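Local atomic coordinates of hypothetical protein TM0486 (Thermotoga maritima, PDB entry 1VK8), a protein that binds thiamin and probably takes part in the response of this hyperthermophilic anaerobe to oxidative conditions. Residues V22-E27 / H32-R37; G46-V51 / T57-F62; D67-L72 / L85-D90. One frame throughout, in Å; residues are numbered along the deposited sequence.

Contact 1 of 3, residues V22-E27 / H32-R37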
loop_
_atom_site.group_PDB
_atom_site.type_symbol
_atom_site.label_atom_id
_atom_site.label_comp_id
_atom_site.label_asym_id
_atom_site.label_seq_id
_atom_site.Cartn_x
_atom_site.Cartn_y
_atom_site.Cartn_z
ATOM N N VAL C 22 -3.390 8.539 -5.323
ATOM C CA VAL C 22 -4.716 9.067 -5.028
ATOM C C VAL C 22 -5.723 8.177 -5.720
ATOM O O VAL C 22 -5.611 7.910 -6.910
ATOM C CB VAL C 22 -4.877 10.525 -5.462
ATOM C CG1 VAL C 22 -6.264 11.032 -5.105
ATOM C CG2 VAL C 22 -3.778 11.417 -4.828
ATOM N N VAL C 23 -6.690 7.684 -4.955
ATOM C CA VAL C 23 -7.786 6.886 -5.498
ATOM C C VAL C 23 -9.115 7.531 -5.089
ATOM O O VAL C 23 -9.610 7.297 -3.987
ATOM C CB VAL C 23 -7.748 5.415 -5.022
ATOM C CG1 VAL C 23 -8.754 4.587 -5.862
ATOM C CG2 VAL C 23 -6.323 4.849 -5.088
ATOM N N PRO C 24 -9.699 8.338 -5.968
ATOM C CA PRO C 24 -10.945 9.042 -5.657
ATOM C C PRO C 24 -12.189 8.183 -5.745
ATOM O O PRO C 24 -12.281 7.312 -6.592
ATOM C CB PRO C 24 -11.001 10.142 -6.730
ATOM C CG PRO C 24 -10.231 9.620 -7.831
ATOM C CD PRO C 24 -9.225 8.671 -7.319
ATOM N N ALA C 25 -13.149 8.457 -4.879
ATOM C CA ALA C 25 -14.424 7.737 -4.889
ATOM C C ALA C 25 -15.330 8.495 -5.822
ATOM O O ALA C 25 -16.184 9.245 -5.399
ATOM C CB ALA C 25 -15.033 7.628 -3.471
ATOM N N VAL C 26 -15.064 8.318 -7.114
ATOM C CA VAL C 26 -15.852 8.875 -8.186
ATOM C C VAL C 26 -16.026 7.775 -9.239
ATOM O O VAL C 26 -15.241 6.807 -9.298
ATOM C CB VAL C 26 -15.171 10.145 -8.789
ATOM C CG1 VAL C 26 -15.012 11.237 -7.722
ATOM C CG2 VAL C 26 -13.811 9.817 -9.404
ATOM N N GLU C 27 -17.047 7.923 -10.071
ATOM C CA GLU C 27 -17.260 7.001 -11.192
ATOM C C GLU C 27 -16.023 6.947 -12.106
ATOM O O GLU C 27 -15.320 7.940 -12.293
ATOM C CB GLU C 27 -18.536 7.362 -11.992
ATOM C CG GLU C 27 -18.382 8.453 -13.056
ATOM C CD GLU C 27 -19.003 8.068 -14.400
ATOM O OE1 GLU C 27 -20.216 7.745 -14.430
ATOM O OE2 GLU C 27 -18.287 8.089 -15.431
ATOM N N HIS C 32 -9.808 10.307 -13.949
ATOM C CA HIS C 32 -8.593 10.883 -14.542
ATOM C C HIS C 32 -8.432 12.384 -14.304
ATOM O O HIS C 32 -7.324 12.885 -14.339
ATOM C CB HIS C 32 -8.522 10.585 -16.061
ATOM C CG HIS C 32 -7.249 9.914 -16.502
ATOM N ND1 HIS C 32 -6.047 10.065 -15.834
ATOM C CD2 HIS C 32 -6.991 9.097 -17.554
ATOM C CE1 HIS C 32 -5.109 9.366 -16.452
ATOM N NE2 HIS C 32 -5.655 8.772 -17.501
ATOM N N GLU C 33 -9.514 13.105 -14.060
ATOM C CA GLU C 33 -9.395 14.531 -13.798
ATOM C C GLU C 33 -8.822 14.792 -12.422
ATOM O O GLU C 33 -7.954 15.647 -12.278
ATOM C CB GLU C 33 -10.736 15.235 -13.909
ATOM C CG GLU C 33 -10.633 16.759 -13.890
ATOM C CD GLU C 33 -11.884 17.426 -13.338
ATOM O OE1 GLU C 33 -13.003 16.969 -13.685
ATOM O OE2 GLU C 33 -11.749 18.402 -12.557
ATOM N N VAL C 34 -9.333 14.083 -11.416
ATOM C CA VAL C 34 -8.778 14.145 -10.067
ATOM C C VAL C 34 -7.278 13.804 -10.069
ATOM O O VAL C 34 -6.482 14.498 -9.451
ATOM C CB VAL C 34 -9.475 13.156 -9.126
ATOM C CG1 VAL C 34 -8.885 13.247 -7.730
ATOM C CG2 VAL C 34 -10.999 13.369 -9.122
ATOM N N ILE C 35 -6.906 12.727 -10.757
ATOM C CA ILE C 35 -5.518 12.279 -10.800
ATOM C C ILE C 35 -4.634 13.272 -11.505
ATOM O O ILE C 35 -3.510 13.507 -11.077
ATOM C CB ILE C 35 -5.407 10.885 -11.448
ATOM C CG1 ILE C 35 -6.207 9.847 -10.654
ATOM C CG2 ILE C 35 -3.938 10.449 -11.529
ATOM C CD1 ILE C 35 -5.878 9.797 -9.230
ATOM N N ASP C 36 -5.147 13.865 -12.579
ATOM C CA ASP C 36 -4.448 14.907 -13.307
ATOM C C ASP C 36 -4.119 16.106 -12.425
ATOM O O ASP C 36 -3.051 16.692 -12.547
ATOM C CB ASP C 36 -5.311 15.427 -14.483
ATOM C CG ASP C 36 -5.411 14.451 -15.650
ATOM O OD1 ASP C 36 -4.854 13.336 -15.584
ATOM O OD2 ASP C 36 -6.047 14.739 -16.681
ATOM N N ARG C 37 -5.071 16.517 -11.592
ATOM C CA ARG C 37 -4.896 17.680 -10.714
ATOM C C ARG C 37 -3.864 17.359 -9.650
ATOM O O ARG C 37 -3.060 18.197 -9.302
ATOM C CB ARG C 37 -6.212 18.070 -10.025
ATOM C CG ARG C 37 -7.339 18.528 -10.963
ATOM C CD ARG C 37 -6.995 19.663 -11.908
ATOM N NE ARG C 37 -7.384 19.306 -13.282
ATOM C CZ ARG C 37 -6.555 19.023 -14.295
ATOM N NH1 ARG C 37 -5.225 19.064 -14.160
ATOM N NH2 ARG C 37 -7.075 18.703 -15.475
#

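Contact 2 of 3, residues G46-V51 / T57-F62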
loop_
_atom_site.group_PDB
_atom_site.type_symbol
_atom_site.label_atom_id
_atom_site.label_comp_id
_atom_site.label_asym_id
_atom_site.label_seq_id
_atom_site.Cartn_x
_atom_site.Cartn_y
_atom_site.Cartn_z
ATOM N N GLY C 46 8.459 21.646 -7.106
ATOM C CA GLY C 46 9.844 21.923 -7.433
ATOM C C GLY C 46 10.801 20.769 -7.178
ATOM O O GLY C 46 12.012 20.878 -7.422
HETATM N N MSE C 47 10.272 19.672 -6.661
HETATM C CA MSE C 47 11.058 18.458 -6.400
HETATM C C MSE C 47 11.094 17.545 -7.562
HETATM O O MSE C 47 10.184 17.535 -8.383
HETATM C CB MSE C 47 10.480 17.678 -5.234
HETATM C CG MSE C 47 10.477 18.478 -4.014
HETATM SE SE MSE C 47 9.494 17.423 -2.598
HETATM C CE MSE C 47 9.799 18.711 -1.305
ATOM N N LYS C 48 12.197 16.810 -7.656
ATOM C CA LYS C 48 12.326 15.750 -8.629
ATOM C C LYS C 48 11.165 14.780 -8.405
ATOM O O LYS C 48 10.874 14.379 -7.276
ATOM C CB LYS C 48 13.689 15.034 -8.518
ATOM C CG LYS C 48 13.861 13.843 -9.478
ATOM C CD LYS C 48 15.212 13.169 -9.329
ATOM C CE LYS C 48 15.388 12.049 -10.387
ATOM N NZ LYS C 48 16.770 11.544 -10.417
ATOM N N TYR C 49 10.525 14.396 -9.500
ATOM C CA TYR C 49 9.399 13.478 -9.416
ATOM C C TYR C 49 9.339 12.609 -10.664
ATOM O O TYR C 49 9.863 12.953 -11.698
ATOM C CB TYR C 49 8.096 14.265 -9.186
ATOM C CG TYR C 49 7.637 15.006 -10.402
ATOM C CD1 TYR C 49 8.077 16.315 -10.665
ATOM C CD2 TYR C 49 6.748 14.434 -11.288
ATOM C CE1 TYR C 49 7.680 16.997 -11.789
ATOM C CE2 TYR C 49 6.326 15.127 -12.416
ATOM C CZ TYR C 49 6.800 16.407 -12.663
ATOM O OH TYR C 49 6.396 17.083 -13.782
ATOM N N GLU C 50 8.695 11.465 -10.536
ATOM C CA GLU C 50 8.483 10.535 -11.646
ATOM C C GLU C 50 7.056 10.015 -11.532
ATOM O O GLU C 50 6.668 9.494 -10.481
ATOM C CB GLU C 50 9.445 9.385 -11.471
ATOM C CG GLU C 50 9.459 8.384 -12.574
ATOM C CD GLU C 50 10.518 7.338 -12.292
ATOM O OE1 GLU C 50 11.676 7.720 -12.079
ATOM O OE2 GLU C 50 10.184 6.155 -12.233
ATOM N N VAL C 51 6.291 10.125 -12.618
ATOM C CA VAL C 51 4.954 9.575 -12.664
ATOM C C VAL C 51 5.036 8.130 -13.152
ATOM O O VAL C 51 5.529 7.854 -14.220
ATOM C CB VAL C 51 4.041 10.358 -13.585
ATOM C CG1 VAL C 51 2.662 9.772 -13.559
ATOM C CG2 VAL C 51 4.009 11.835 -13.166
ATOM N N THR C 57 6.183 9.329 -7.586
ATOM C CA THR C 57 7.254 9.350 -6.597
ATOM C C THR C 57 7.972 10.671 -6.603
ATOM O O THR C 57 8.425 11.113 -7.646
ATOM C CB THR C 57 8.230 8.236 -6.901
ATOM O OG1 THR C 57 7.543 6.981 -6.843
ATOM C CG2 THR C 57 9.322 8.150 -5.824
ATOM N N VAL C 58 8.044 11.319 -5.456
ATOM C CA VAL C 58 8.859 12.537 -5.284
ATOM C C VAL C 58 10.098 12.218 -4.449
ATOM O O VAL C 58 10.091 11.287 -3.648
ATOM C CB VAL C 58 8.061 13.700 -4.652
ATOM C CG1 VAL C 58 6.785 13.946 -5.469
ATOM C CG2 VAL C 58 7.736 13.415 -3.198
ATOM N N GLU C 59 11.158 12.975 -4.672
ATOM C CA GLU C 59 12.367 12.894 -3.888
ATOM C C GLU C 59 12.582 14.254 -3.255
ATOM O O GLU C 59 12.572 15.268 -3.940
ATOM C CB GLU C 59 13.504 12.568 -4.826
ATOM C CG GLU C 59 14.884 12.586 -4.243
ATOM C CD GLU C 59 15.914 12.377 -5.320
ATOM O OE1 GLU C 59 15.830 11.338 -5.986
ATOM O OE2 GLU C 59 16.787 13.241 -5.511
ATOM N N GLY C 60 12.726 14.292 -1.940
ATOM C CA GLY C 60 12.985 15.546 -1.270
ATOM C C GLY C 60 13.110 15.381 0.213
ATOM O O GLY C 60 13.206 14.278 0.717
ATOM N N GLU C 61 13.105 16.507 0.919
ATOM C CA GLU C 61 13.251 16.496 2.358
ATOM C C GLU C 61 11.924 16.072 2.977
ATOM O O GLU C 61 10.865 16.533 2.574
ATOM C CB GLU C 61 13.737 17.871 2.861
ATOM C CG GLU C 61 14.110 17.877 4.332
ATOM C CD GLU C 61 12.930 18.146 5.255
ATOM O OE1 GLU C 61 12.145 19.085 4.949
ATOM O OE2 GLU C 61 12.807 17.438 6.311
ATOM N N PHE C 62 12.000 15.162 3.936
ATOM C CA PHE C 62 10.821 14.478 4.499
ATOM C C PHE C 62 9.728 15.405 5.062
ATOM O O PHE C 62 8.568 15.292 4.706
ATOM C CB PHE C 62 11.298 13.492 5.565
ATOM C CG PHE C 62 10.197 12.779 6.263
ATOM C CD1 PHE C 62 9.335 11.974 5.584
ATOM C CD2 PHE C 62 10.035 12.920 7.619
ATOM C CE1 PHE C 62 8.298 11.350 6.244
ATOM C CE2 PHE C 62 9.022 12.291 8.257
ATOM C CZ PHE C 62 8.154 11.518 7.570
HETATM O O HOH W 1 14.078 16.969 -5.271
HETATM O O HOH W 2 17.607 10.670 -7.900
#

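Contact 3 of 3, residues D67-L72 / L85-D90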
loop_
_atom_site.group_PDB
_atom_site.type_symbol
_atom_site.label_atom_id
_atom_site.label_comp_id
_atom_site.label_asym_id
_atom_site.label_seq_id
_atom_site.Cartn_x
_atom_site.Cartn_y
_atom_site.Cartn_z
ATOM N N ASP C 67 4.423 18.342 4.694
ATOM C CA ASP C 67 3.685 19.594 4.614
ATOM C C ASP C 67 3.018 19.801 3.263
ATOM O O ASP C 67 1.915 20.340 3.185
ATOM C CB ASP C 67 4.618 20.781 4.905
ATOM C CG ASP C 67 5.009 20.894 6.385
ATOM O OD1 ASP C 67 4.342 20.304 7.267
ATOM O OD2 ASP C 67 6.004 21.555 6.742
ATOM N N ARG C 68 3.687 19.401 2.185
ATOM C CA ARG C 68 3.084 19.468 0.863
ATOM C C ARG C 68 1.912 18.517 0.727
ATOM O O ARG C 68 0.929 18.824 0.053
ATOM C CB ARG C 68 4.119 19.180 -0.235
ATOM C CG ARG C 68 5.195 20.224 -0.336
ATOM C CD ARG C 68 4.690 21.567 -0.655
ATOM N NE ARG C 68 5.705 22.336 -1.363
ATOM C CZ ARG C 68 5.452 23.469 -1.988
ATOM N NH1 ARG C 68 4.236 23.995 -1.966
ATOM N NH2 ARG C 68 6.419 24.107 -2.617
ATOM N N VAL C 69 2.008 17.370 1.381
ATOM C CA VAL C 69 0.922 16.404 1.365
ATOM C C VAL C 69 -0.303 16.998 2.067
ATOM O O VAL C 69 -1.407 16.800 1.607
ATOM C CB VAL C 69 1.359 15.042 1.958
ATOM C CG1 VAL C 69 0.170 14.156 2.208
ATOM C CG2 VAL C 69 2.368 14.372 1.032
ATOM N N LYS C 70 -0.116 17.757 3.151
ATOM C CA LYS C 70 -1.244 18.456 3.789
ATOM C C LYS C 70 -1.982 19.353 2.799
ATOM O O LYS C 70 -3.211 19.343 2.727
ATOM C CB LYS C 70 -0.811 19.310 4.985
ATOM C CG LYS C 70 -0.163 18.604 6.141
ATOM C CD LYS C 70 0.212 19.647 7.159
ATOM C CE LYS C 70 1.265 19.214 8.091
ATOM N NZ LYS C 70 1.633 20.383 8.921
ATOM N N GLU C 71 -1.221 20.150 2.062
ATOM C CA GLU C 71 -1.769 21.043 1.035
ATOM C C GLU C 71 -2.424 20.269 -0.098
ATOM O O GLU C 71 -3.466 20.674 -0.582
ATOM C CB GLU C 71 -0.671 21.964 0.491
ATOM C CG GLU C 71 -0.169 22.966 1.526
ATOM C CD GLU C 71 1.179 23.590 1.172
ATOM O OE1 GLU C 71 1.724 23.299 0.093
ATOM O OE2 GLU C 71 1.693 24.382 1.988
ATOM N N LEU C 72 -1.804 19.172 -0.527
ATOM C CA LEU C 72 -2.363 18.323 -1.570
ATOM C C LEU C 72 -3.769 17.824 -1.223
ATOM O O LEU C 72 -4.692 17.930 -2.039
ATOM C CB LEU C 72 -1.448 17.127 -1.859
ATOM C CG LEU C 72 -1.954 16.136 -2.931
ATOM C CD1 LEU C 72 -2.084 16.827 -4.256
ATOM C CD2 LEU C 72 -1.026 14.971 -3.021
ATOM N N LEU C 85 -5.809 8.382 -0.073
ATOM C CA LEU C 85 -4.503 8.941 -0.336
ATOM C C LEU C 85 -3.463 8.065 0.374
ATOM O O LEU C 85 -3.490 7.905 1.598
ATOM C CB LEU C 85 -4.453 10.368 0.172
ATOM C CG LEU C 85 -3.109 11.090 0.101
ATOM C CD1 LEU C 85 -2.626 11.302 -1.322
ATOM C CD2 LEU C 85 -3.197 12.420 0.845
ATOM N N GLN C 86 -2.557 7.493 -0.401
ATOM C CA GLN C 86 -1.565 6.563 0.106
ATOM C C GLN C 86 -0.178 7.094 -0.137
ATOM O O GLN C 86 0.125 7.588 -1.232
ATOM C CB GLN C 86 -1.733 5.180 -0.520
ATOM C CG GLN C 86 -3.051 4.530 -0.139
ATOM C CD GLN C 86 -3.273 3.190 -0.790
ATOM O OE1 GLN C 86 -2.683 2.912 -1.819
ATOM N NE2 GLN C 86 -4.148 2.381 -0.216
ATOM N N LEU C 87 0.639 7.059 0.913
ATOM C CA LEU C 87 2.052 7.421 0.856
ATOM C C LEU C 87 2.906 6.202 1.197
ATOM O O LEU C 87 2.653 5.499 2.192
ATOM C CB LEU C 87 2.371 8.497 1.876
ATOM C CG LEU C 87 1.554 9.785 1.920
ATOM C CD1 LEU C 87 2.253 10.739 2.877
ATOM C CD2 LEU C 87 1.386 10.413 0.583
ATOM N N ASP C 88 3.935 5.964 0.388
ATOM C CA ASP C 88 4.901 4.894 0.628
ATOM C C ASP C 88 6.265 5.576 0.705
ATOM O O ASP C 88 6.856 5.990 -0.303
ATOM C CB ASP C 88 4.757 3.856 -0.505
ATOM C CG ASP C 88 5.865 2.820 -0.544
ATOM O OD1 ASP C 88 6.402 2.523 0.519
ATOM O OD2 ASP C 88 6.217 2.206 -1.598
ATOM N N ILE C 89 6.753 5.726 1.932
ATOM C CA ILE C 89 7.969 6.502 2.216
ATOM C C ILE C 89 9.142 5.553 2.408
ATOM O O ILE C 89 9.053 4.645 3.207
ATOM C CB ILE C 89 7.783 7.340 3.494
ATOM C CG1 ILE C 89 6.576 8.279 3.365
ATOM C CG2 ILE C 89 9.083 8.117 3.838
ATOM C CD1 ILE C 89 5.926 8.532 4.653
ATOM N N ASP C 90 10.234 5.756 1.670
ATOM C CA ASP C 90 11.458 5.014 1.900
ATOM C C ASP C 90 12.353 5.943 2.719
ATOM O O ASP C 90 12.814 6.971 2.241
ATOM C CB ASP C 90 12.136 4.653 0.571
ATOM C CG ASP C 90 13.307 3.691 0.755
ATOM O OD1 ASP C 90 13.595 3.283 1.894
ATOM O OD2 ASP C 90 13.996 3.311 -0.200
#

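Contact 1 of 3, residues V22-E27 / H32-R37
Pro24 meets Val34 through ring atoms CB and CG, and Ile35 through CD. Val34 CB lies 3.8 Å from Pro24 CG, and both valine methyls lie against the same two ring carbons, the two side chains lying alongside with their ends pointing opposite ways. The Arg37 guanidinium has Glu33 O and Asp36 CB near the rim of one face, all within the helix. Ile35 crosses Pro24 at about a right angle: its CD1 is 4.0 Å from Pro24 CD and only 3.0 Å from Val22 O, a tight approach of a methyl to a carbonyl oxygen. Although the CB of Ile35 does not point at the strand, CG1 beside the backbone N (chi1 -60°) and a second bend at chi2 -53° bring CD1 round to it. Tyr105 of the third subunit also packs on Ile35. Val22 CG1 adds a looser contact, 4.3 Å from Val34 CG1. An alanine in place of Val34 would probably leave a gap against Pro24 CB and CG and remove the methyl that faces Val22 CG1. Beyond Pro24 the chain turns away through an inverse gamma turn centred on Ala25. The contact packs strand 16-24 against helix 31-43, the first strand and helix of a ferredoxin-like fold; the short segments 22-24 and 32-37 run roughly antiparallel, at 149°. Around it, Val22 also touches Ala38 of the same helix, Leu76 of helix 62-76 and Leu85 of strand 82-92.

Contact 2 of 3, residues G46-V51 / T57-F62
Tyr49 and Val58 face each other as a non-hydrogen-bonded antiparallel pair, their CA atoms 4.3 Å apart, where the two backbones approach closely. Tyr49 CB lies 4.0 Å from Val58 CG1, but the phenol leads away from the partner strand because CG stands between the backbone N and the carbonyl carbon (chi1 73°). Val58 is buried, and also meets Ile42 and Ile65, one from each helix layered on this face. Selenomethionine Met47, extended beyond CG, runs past the neighbouring strand: its CB is 3.4 Å from Glu59 O, and its SE passes Gly60 CA, where a CB would collide with the selenium. The strands are 48-51 and 56-60, the beta hairpin that supplies the second and third strands of a ferredoxin-like beta-alpha-beta-beta-alpha-beta fold. Glu50 and Thr57 join by a reciprocal pair of backbone bonds, N to O in both directions, each 2.9 Å long. Nearer Gly46 the pairing opens up. Glu59 N still reaches Lys48 O at 3.0 Å, fairly straight at 160°, but in place of a direct return bond a water takes Lys48 N and donates to Glu59 O. A second water repeats the bridge at the side-chain ends, accepting from Lys48 NZ and donating to Glu59 OE1. Lys48 NZ and Glu59 OE1 stay 4.5 Å apart, too far for a salt bridge, with the extended Lys48 itself exposed to solvent. Glu59 OE1 has a firmer partner in Ile98 N, and on the same face Thr57 OG1 bonds Ser19 OG while Glu50 OE1 pairs with Arg106.

Contact 3 of 3, residues D67-L72 / L85-D90
Val69, Leu85, Leu87 and Leu72 hold this contact together through apolar packing, without a hydrogen bond between helix and strand. Val69 is at its centre. With CG1 anti to the backbone N (chi1 168°), both methyls are brought to bear on the strand: CG1 lies 4.0 Å from Leu85 CD2 and 4.1 Å from Leu87 CD1, while CG2 meets the two methyls of Leu87. The valine and Leu87 meet end on at their methyls, whereas Leu85 passes Val69 at a slant. One helical turn on, Leu72 CD2 makes a looser approach of 4.3 Å to Leu85 CD1. Only branch ends touch, as the 11.2 Å between the axes of the short segments would suggest. In a ferredoxin-like fold this is the second helix, 62-76, lying on the sheet over its fourth strand, 82-92; the segments 67-72 and 85-90 run nearly antiparallel, at 165°. Met66 of the same helix continues the apolar layer over Leu87 and Ile89. Within the helix two salt bridges form, both with weak hydrogen bonds: Lys70 NZ meets Asp67 OD1 at 3.2 Å and Arg68 NH1 meets Glu71 OE1 at 3.3 Å. The first is doubled across an interface, where Asp67 and Lys70 also pair with Lys70 and Asp67 of the fourth subunit. Backbone bonds tie the strand to strand 16-24 through Gln86 and Lys21, Asp88 and Ser19, and Asp90 and Thr17. Residues 85 to 89 also pair antiparallel with a strand of the fourth subunit, carrying the sheet into that chain.

In the fold
Contacts 1 and 3 share one apolar core: strands 16-24 and 82-92 are neighbours in the sheet, and Val22 CG2 of contact 1 touches Leu85 CD1 of contact 3 at 3.7 Å, although their centres are about 16 Å apart. Contact 2 joins contact 3 where Phe62 CE1 meets Ile89 CD1 at 4.0 Å, with centres about 11 Å apart. Contacts 1 and 2 do not touch; their centres lie about 20 Å apart on opposite sides of the chain's centre. Unidentified material, probably from the crystallisation liquor, hydrogen-bonds Val22 N and comes within about 4 Å of the Ile35 side chain; such material also comes within about 6 Å of the Leu72 side chain and may mark a pocket.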